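Local coordinates for PTS system, IIabc component (Clostridium difficile, PDB 3IPJ), which is the IIB domain of a membrane sugar-uptake system, probably passing phosphate through a phosphocysteine to an incoming sugar such as trehalose, at residues E12-I17 with E80-K85. Residues are numbered along the deposited sequence; the frame is centred on the assembly and turned at random.
Sequences ELIKII and EKMGLK
I14 meets M82 and L84 in a small apolar contact at the surface of the EIIB type-1 domain, an antiparallel sheet with helices packed against it. I14 lies near the end of helix 5-17. M82 and L84 lie in the chain that follows helix 71-79. No hydrogen bond crosses between the two segments. In I14, chi1 of -52° puts CG1 beside the backbone N and anti to the carbonyl carbon, where it meets the thioether of M82. I14 CG1 lies 3.6 Å from M82 SD. M82 is extended beyond CG, and chi2 of -179° carries SD straight out from CB and CG to lie alongside I14. The two side chains run past each other in opposite directions. The M82 side chain also touches N7, A10 and N11, one to two turns earlier on helix 5-17. L84 makes a different approach, as it and I14 meet tip to tip. Chi2 of I14, -40°, turns CD1 to L84. Both I14 and L84 also rest on I22 of edge strand 22-27, and L84 touches I25, so the contact joins helix, strand and C-terminal loop. At the tips, the I14 methyl CD1 lies 3.9 Å from L84 CD2.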
loop_
_atom_site.group_PDB
_atom_site.type_symbol
_atom_site.label_atom_id
_atom_site.label_comp_id
_atom_site.label_asym_id
_atom_site.label_seq_id
_atom_site.Cartn_x
_atom_site.Cartn_y
_atom_site.Cartn_z
ATOM N N GLU A 12 9.399 0.549 -1.249
ATOM C CA GLU A 12 9.563 2.007 -1.323
ATOM C C GLU A 12 8.373 2.644 -0.645
ATOM O O GLU A 12 8.536 3.603 0.128
ATOM C CB GLU A 12 9.709 2.506 -2.738
ATOM C CG GLU A 12 11.122 2.162 -3.239
ATOM C CD GLU A 12 11.463 2.506 -4.733
ATOM O OE1 GLU A 12 10.919 3.518 -5.256
ATOM O OE2 GLU A 12 12.347 1.779 -5.368
ATOM N N LEU A 13 7.167 2.130 -0.932
ATOM C CA LEU A 13 5.955 2.682 -0.323
ATOM C C LEU A 13 6.016 2.582 1.208
ATOM O O LEU A 13 5.789 3.610 1.896
ATOM C CB LEU A 13 4.693 2.014 -0.917
ATOM C CG LEU A 13 4.441 2.454 -2.355
ATOM C CD1 LEU A 13 3.189 1.708 -2.947
ATOM C CD2 LEU A 13 4.375 3.970 -2.527
ATOM N N ILE A 14 6.332 1.392 1.742
ATOM C CA ILE A 14 6.406 1.198 3.218
ATOM C C ILE A 14 7.452 2.182 3.790
ATOM O O ILE A 14 7.206 2.815 4.848
ATOM C CB ILE A 14 6.812 -0.258 3.672
ATOM C CG1 ILE A 14 5.969 -1.381 3.051
ATOM C CG2 ILE A 14 6.726 -0.390 5.165
ATOM C CD1 ILE A 14 4.583 -1.080 2.945
ATOM N N LYS A 15 8.609 2.299 3.116
ATOM C CA LYS A 15 9.630 3.159 3.587
ATOM C C LYS A 15 9.220 4.657 3.646
ATOM O O LYS A 15 9.571 5.378 4.585
ATOM C CB LYS A 15 10.841 3.047 2.726
ATOM C CG LYS A 15 12.007 3.852 3.297
ATOM C CD LYS A 15 13.247 3.739 2.366
ATOM C CE LYS A 15 12.836 4.071 0.904
ATOM N NZ LYS A 15 13.515 3.329 -0.233
ATOM N N ILE A 16 8.481 5.127 2.653
ATOM C CA ILE A 16 8.070 6.497 2.692
ATOM C C ILE A 16 6.936 6.778 3.717
ATOM O O ILE A 16 6.914 7.830 4.362
ATOM C CB ILE A 16 7.647 6.903 1.288
ATOM C CG1 ILE A 16 8.826 6.735 0.319
ATOM C CG2 ILE A 16 7.187 8.337 1.249
ATOM C CD1 ILE A 16 8.342 6.673 -1.148
ATOM N N ILE A 17 5.994 5.860 3.851
ATOM C CA ILE A 17 4.861 6.034 4.798
ATOM C C ILE A 17 5.420 5.860 6.215
ATOM O O ILE A 17 5.099 6.614 7.119
ATOM C CB ILE A 17 3.769 4.998 4.481
ATOM C CG1 ILE A 17 3.187 5.260 3.077
ATOM C CG2 ILE A 17 2.696 4.879 5.596
ATOM C CD1 ILE A 17 2.349 4.083 2.509
ATOM N N GLU A 80 1.601 -8.279 1.648
ATOM C CA GLU A 80 1.046 -9.416 2.408
ATOM C C GLU A 80 2.096 -10.320 3.112
ATOM O O GLU A 80 1.749 -11.018 4.066
ATOM C CB GLU A 80 0.182 -10.314 1.511
ATOM C CG GLU A 80 -1.311 -9.953 1.382
ATOM C CD GLU A 80 -2.151 -10.835 0.382
ATOM O OE1 GLU A 80 -1.717 -11.112 -0.784
ATOM O OE2 GLU A 80 -3.300 -11.199 0.792
ATOM N N LYS A 81 3.347 -10.365 2.642
ATOM C CA LYS A 81 4.350 -11.217 3.289
ATOM C C LYS A 81 5.136 -10.415 4.337
ATOM O O LYS A 81 5.802 -10.969 5.211
ATOM C CB LYS A 81 5.313 -11.836 2.262
ATOM C CG LYS A 81 4.674 -12.398 1.001
ATOM C CD LYS A 81 5.733 -12.467 -0.128
ATOM C CE LYS A 81 5.196 -12.962 -1.494
ATOM N NZ LYS A 81 6.307 -12.965 -2.566
ATOM N N MET A 82 5.037 -9.095 4.237
ATOM C CA MET A 82 5.827 -8.201 5.050
ATOM C C MET A 82 5.354 -8.236 6.517
ATOM O O MET A 82 6.039 -7.752 7.409
ATOM C CB MET A 82 5.769 -6.778 4.454
ATOM C CG MET A 82 6.557 -6.566 3.140
ATOM S SD MET A 82 6.454 -4.864 2.514
ATOM C CE MET A 82 7.316 -5.150 1.007
ATOM N N GLY A 83 4.183 -8.809 6.778
ATOM C CA GLY A 83 3.723 -8.949 8.145
ATOM C C GLY A 83 2.855 -7.816 8.694
ATOM O O GLY A 83 2.345 -7.885 9.817
ATOM N N LEU A 84 2.679 -6.742 7.935
ATOM C CA LEU A 84 1.823 -5.671 8.428
ATOM C C LEU A 84 0.402 -6.263 8.502
ATOM O O LEU A 84 0.152 -7.365 7.966
ATOM C CB LEU A 84 1.907 -4.441 7.520
ATOM C CG LEU A 84 3.345 -4.031 7.137
ATOM C CD1 LEU A 84 4.040 -5.196 6.586
ATOM C CD2 LEU A 84 3.399 -2.998 6.081
ATOM N N LYS A 85 -0.496 -5.584 9.214
ATOM C CA LYS A 85 -1.899 -5.919 9.245
ATOM C C LYS A 85 -2.512 -5.624 7.852
ATOM O O LYS A 85 -2.872 -4.493 7.541
ATOM C CB LYS A 85 -2.547 -5.059 10.351
ATOM C CG LYS A 85 -3.922 -5.455 10.868
ATOM C CD LYS A 85 -4.271 -4.652 12.172
ATOM C CE LYS A 85 -5.820 -4.423 12.378
ATOM N NZ LYS A 85 -6.694 -5.634 12.711
#